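Local structure of branched-chain-amino-acid aminotransferase (6NST) at residues A[8-20]-A[115-127]. The protein probably catalyses the pyridoxal-phosphate-dependent transfer of the amino group between leucine, isoleucine or valine and 2-oxoglutarate in branched-chain amino acid metabolism. The protein carries 1 engineered substitution. Residues are numbered along the deposited sequence; the frame is centred on the assembly and turned at random.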
# COMPACT_ATOMS: atom_id res chain seq x y z
N GLY A 8 1.14 50.02 3.53
CA GLY A 8 1.04 49.43 4.84
C GLY A 8 2.40 48.97 5.32
O GLY A 8 3.44 49.37 4.79
N VAL A 9 2.39 48.11 6.34
CA VAL A 9 3.61 47.62 6.95
C VAL A 9 3.52 46.11 7.12
O VAL A 9 2.43 45.52 7.19
CB VAL A 9 3.90 48.29 8.31
CG1 VAL A 9 4.20 49.77 8.12
CG2 VAL A 9 2.72 48.10 9.26
N ILE A 10 4.68 45.48 7.20
CA ILE A 10 4.80 44.05 7.47
C ILE A 10 5.82 43.87 8.58
O ILE A 10 6.92 44.45 8.52
CB ILE A 10 5.22 43.25 6.22
CG1 ILE A 10 4.14 43.34 5.14
CG2 ILE A 10 5.50 41.80 6.58
CD1 ILE A 10 4.55 42.73 3.82
N TRP A 11 5.47 43.09 9.60
CA TRP A 11 6.42 42.73 10.64
C TRP A 11 7.47 41.80 10.05
O TRP A 11 7.13 40.74 9.51
CB TRP A 11 5.69 42.07 11.81
CG TRP A 11 6.53 41.87 13.03
CD1 TRP A 11 6.66 42.73 14.09
CD2 TRP A 11 7.34 40.74 13.34
NE1 TRP A 11 7.50 42.20 15.03
CE2 TRP A 11 7.94 40.98 14.59
CE3 TRP A 11 7.63 39.54 12.68
CZ2 TRP A 11 8.80 40.06 15.20
CZ3 TRP A 11 8.49 38.64 13.28
CH2 TRP A 11 9.06 38.90 14.53
N TYR A 12 8.73 42.20 10.14
CA TYR A 12 9.82 41.49 9.47
C TYR A 12 11.00 41.43 10.44
O TYR A 12 11.74 42.41 10.58
CB TYR A 12 10.20 42.18 8.17
CG TYR A 12 11.02 41.36 7.20
CD1 TYR A 12 11.69 40.21 7.60
CD2 TYR A 12 11.14 41.75 5.87
CE1 TYR A 12 12.45 39.48 6.71
CE2 TYR A 12 11.90 41.03 4.97
CZ TYR A 12 12.54 39.89 5.40
OH TYR A 12 13.29 39.16 4.50
N ASP A 13 11.16 40.28 11.10
CA ASP A 13 12.32 39.99 11.95
C ASP A 13 12.49 41.03 13.05
O ASP A 13 13.55 41.65 13.21
CB ASP A 13 13.59 39.87 11.10
CG ASP A 13 13.59 38.63 10.22
OD1 ASP A 13 12.64 37.83 10.31
OD2 ASP A 13 14.54 38.46 9.43
N GLY A 14 11.43 41.21 13.84
CA GLY A 14 11.48 42.06 15.01
C GLY A 14 11.07 43.50 14.78
O GLY A 14 10.86 44.23 15.76
N GLU A 15 10.95 43.94 13.53
CA GLU A 15 10.65 45.32 13.22
C GLU A 15 9.56 45.38 12.15
O GLU A 15 9.38 44.44 11.36
CB GLU A 15 11.89 46.08 12.72
CG GLU A 15 13.00 46.23 13.76
CD GLU A 15 14.22 46.94 13.19
OE1 GLU A 15 14.26 47.19 11.97
OE2 GLU A 15 15.15 47.24 13.98
N LEU A 16 8.83 46.49 12.14
CA LEU A 16 7.90 46.78 11.06
C LEU A 16 8.66 47.46 9.93
O LEU A 16 9.47 48.37 10.17
CB LEU A 16 6.76 47.68 11.54
CG LEU A 16 5.85 47.13 12.63
CD1 LEU A 16 4.97 48.24 13.17
CD2 LEU A 16 5.00 45.98 12.11
N VAL A 17 8.42 47.01 8.70
CA VAL A 17 9.03 47.60 7.52
C VAL A 17 7.91 47.91 6.54
O VAL A 17 6.82 47.33 6.60
CB VAL A 17 10.09 46.67 6.89
CG1 VAL A 17 9.43 45.49 6.17
CG2 VAL A 17 11.01 47.44 5.95
N GLN A 18 8.17 48.87 5.66
CA GLN A 18 7.20 49.20 4.62
C GLN A 18 6.88 47.96 3.80
O GLN A 18 7.73 47.10 3.57
CB GLN A 18 7.74 50.32 3.72
CG GLN A 18 8.00 51.63 4.44
CD GLN A 18 6.72 52.31 4.91
OE1 GLN A 18 5.62 51.95 4.50
NE2 GLN A 18 6.87 53.29 5.80
N TRP A 19 5.62 47.88 3.35
CA TRP A 19 5.14 46.69 2.66
C TRP A 19 6.01 46.36 1.45
O TRP A 19 6.47 45.23 1.30
CB TRP A 19 3.68 46.89 2.24
CG TRP A 19 2.99 45.63 1.85
CD1 TRP A 19 3.16 44.92 0.69
CD2 TRP A 19 1.99 44.93 2.60
NE1 TRP A 19 2.33 43.82 0.68
CE2 TRP A 19 1.61 43.80 1.85
CE3 TRP A 19 1.39 45.14 3.84
CZ2 TRP A 19 0.65 42.89 2.29
CZ3 TRP A 19 0.44 44.24 4.29
CH2 TRP A 19 0.08 43.13 3.51
N ARG A 20 6.25 47.35 0.59
CA ARG A 20 7.05 47.11 -0.60
C ARG A 20 8.52 46.87 -0.28
O ARG A 20 9.25 46.35 -1.13
CB ARG A 20 6.92 48.29 -1.57
CG ARG A 20 5.49 48.56 -2.02
CD ARG A 20 5.40 49.85 -2.82
NE ARG A 20 4.05 50.09 -3.31
CZ ARG A 20 3.11 50.73 -2.63
NH1 ARG A 20 3.36 51.18 -1.41
NH2 ARG A 20 1.90 50.91 -3.16
N GLY A 115 24.11 26.24 8.22
CA GLY A 115 24.29 27.59 8.70
C GLY A 115 23.19 28.52 8.23
O GLY A 115 23.43 29.69 7.94
N LEU A 116 21.97 27.99 8.16
CA LEU A 116 20.83 28.76 7.66
C LEU A 116 20.22 29.60 8.77
O LEU A 116 20.02 29.14 9.89
CB LEU A 116 19.77 27.82 7.08
CG LEU A 116 20.19 27.02 5.85
CD1 LEU A 116 19.08 26.08 5.41
CD2 LEU A 116 20.57 27.96 4.72
N LYS A 117 19.93 30.86 8.44
CA LYS A 117 19.27 31.76 9.37
C LYS A 117 17.76 31.67 9.20
O LYS A 117 17.26 31.56 8.08
CB LYS A 117 19.75 33.20 9.16
CG LYS A 117 19.27 34.17 10.23
CD LYS A 117 19.85 35.56 10.00
CE LYS A 117 19.39 36.54 11.07
NZ LYS A 117 17.91 36.69 11.08
N VAL A 118 17.05 31.72 10.32
CA VAL A 118 15.59 31.66 10.33
C VAL A 118 15.04 33.08 10.35
O VAL A 118 15.41 33.88 11.22
CB VAL A 118 15.08 30.86 11.53
CG1 VAL A 118 13.56 30.83 11.54
CG2 VAL A 118 15.63 29.44 11.51
N HIS A 119 14.17 33.39 9.39
CA HIS A 119 13.49 34.67 9.32
C HIS A 119 12.00 34.47 9.54
O HIS A 119 11.45 33.40 9.25
CB HIS A 119 13.72 35.35 7.96
CG HIS A 119 15.17 35.61 7.66
ND1 HIS A 119 15.71 36.87 7.65
CD2 HIS A 119 16.18 34.76 7.36
CE1 HIS A 119 17.00 36.80 7.36
NE2 HIS A 119 17.31 35.52 7.18
N VAL A 120 11.33 35.50 10.05
CA VAL A 120 9.91 35.45 10.34
C VAL A 120 9.25 36.71 9.79
O VAL A 120 9.75 37.82 10.00
CB VAL A 120 9.64 35.34 11.86
CG1 VAL A 120 8.15 35.30 12.13
CG2 VAL A 120 10.32 34.11 12.43
N ILE A 121 8.14 36.54 9.07
CA ILE A 121 7.35 37.67 8.57
C ILE A 121 5.89 37.45 8.92
O ILE A 121 5.39 36.32 8.94
CB ILE A 121 7.51 37.87 7.05
CG1 ILE A 121 7.19 36.57 6.28
CG2 ILE A 121 8.90 38.36 6.72
CD1 ILE A 121 5.81 36.58 5.63
N ILE A 122 5.20 38.55 9.22
CA ILE A 122 3.78 38.49 9.53
C ILE A 122 3.07 39.59 8.76
O ILE A 122 3.12 40.77 9.14
CB ILE A 122 3.50 38.62 11.04
CG1 ILE A 122 4.29 37.56 11.82
CG2 ILE A 122 2.01 38.48 11.32
CD1 ILE A 122 4.14 37.65 13.31
N ALA A 123 2.39 39.21 7.68
CA ALA A 123 1.67 40.15 6.83
C ALA A 123 0.17 40.00 7.04
O ALA A 123 -0.33 38.88 7.22
CB ALA A 123 2.01 39.91 5.35
N ALA A 124 -0.54 41.13 7.01
CA ALA A 124 -1.98 41.14 7.21
C ALA A 124 -2.62 42.06 6.17
O ALA A 124 -2.16 43.18 5.97
CB ALA A 124 -2.34 41.61 8.63
N TRP A 125 -3.67 41.57 5.53
CA TRP A 125 -4.39 42.34 4.52
C TRP A 125 -5.89 42.12 4.71
O TRP A 125 -6.33 41.12 5.29
CB TRP A 125 -3.97 41.95 3.10
CG TRP A 125 -4.09 40.48 2.81
CD1 TRP A 125 -5.19 39.83 2.34
CD2 TRP A 125 -3.07 39.49 2.97
NE1 TRP A 125 -4.91 38.49 2.20
CE2 TRP A 125 -3.62 38.25 2.58
CE3 TRP A 125 -1.74 39.53 3.40
CZ2 TRP A 125 -2.89 37.07 2.61
CZ3 TRP A 125 -1.01 38.35 3.43
CH2 TRP A 125 -1.59 37.13 3.04
N SER A 126 -6.67 43.09 4.23
CA SER A 126 -8.11 43.05 4.39
C SER A 126 -8.70 41.82 3.70
O SER A 126 -8.20 41.35 2.68
CB SER A 126 -8.75 44.32 3.83
OG SER A 126 -10.14 44.35 4.08
N TRP A 127 -9.78 41.30 4.28
CA TRP A 127 -10.43 40.10 3.77
C TRP A 127 -11.04 40.33 2.39
O TRP A 127 -12.22 40.69 2.27
CB TRP A 127 -11.51 39.63 4.75
CG TRP A 127 -12.23 38.40 4.30
CD1 TRP A 127 -13.52 38.32 3.86
CD2 TRP A 127 -11.69 37.08 4.23
NE1 TRP A 127 -13.82 37.02 3.53
CE2 TRP A 127 -12.72 36.24 3.74
CE3 TRP A 127 -10.45 36.52 4.53
CZ2 TRP A 127 -12.54 34.87 3.56
CZ3 TRP A 127 -10.27 35.16 4.34
CH2 TRP A 127 -11.31 34.35 3.86
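Trp11 and Ile122 form an antiparallel hydrogen-bonded pair between strands 9-12 and 118-126, which run nearly antiparallel. Of its two bonds, the one from Ile122 N to Trp11 O is 2.9 Å long, whereas Trp11 N to Ile122 O is weak. Asp13 N extends the pairing to Val120 O at 3.0 Å, past the non-hydrogen-bonded pair Tyr12 and Ile121.

Polar side-chain contacts gather at the type I' turn from Tyr12 to Glu15, where the Asp13 carboxylate divides its oxygens. OD1 of Asp13 accepts from Val120 N at 2.7 Å, almost straight (172° at the hydrogen); OD2 of Asp13 offers its syn lone pair to His119 ND1, also at 2.7 Å, but tilted 30° from the imidazole plane. With both oxygens engaged, rotation of the carboxylate is restricted. Lys117 NZ, above the imidazole of His119 toward its rim, is 4.1 Å from Asp13 OD2, beyond a salt bridge, and probably adds a longer-range attraction to the carboxylate.

Apolar contacts occupy both faces of the sheet. CG2 of Ile121 sits over the face of the Tyr12 ring as a CH-pi contact. On the side of the sheet that carries Trp11, Val120 CG1 comes to the edge of the indole, 3.5 Å from CZ3 of Trp11; the indole reaches it with CG anti to the backbone N of Trp11 (chi1 -170°). Farther along, Ile10 CG1 meets Ala123 CB at 4.0 Å, while Ile10 CD1, in packing within 8-20, lies over the centre of the Trp19 ring, whose CH2 meets Trp125 CE3 at 4.0 Å, edge to edge.

The hairpin of strands 9-12 and 15-18 thereby extends the antiparallel sheet beyond strand 118-126, which pairs on its other side with strand 96-104. Helix 77-89 packs against Trp11 and Ile122, while His25 and Leu27 of the second subunit meet Trp19.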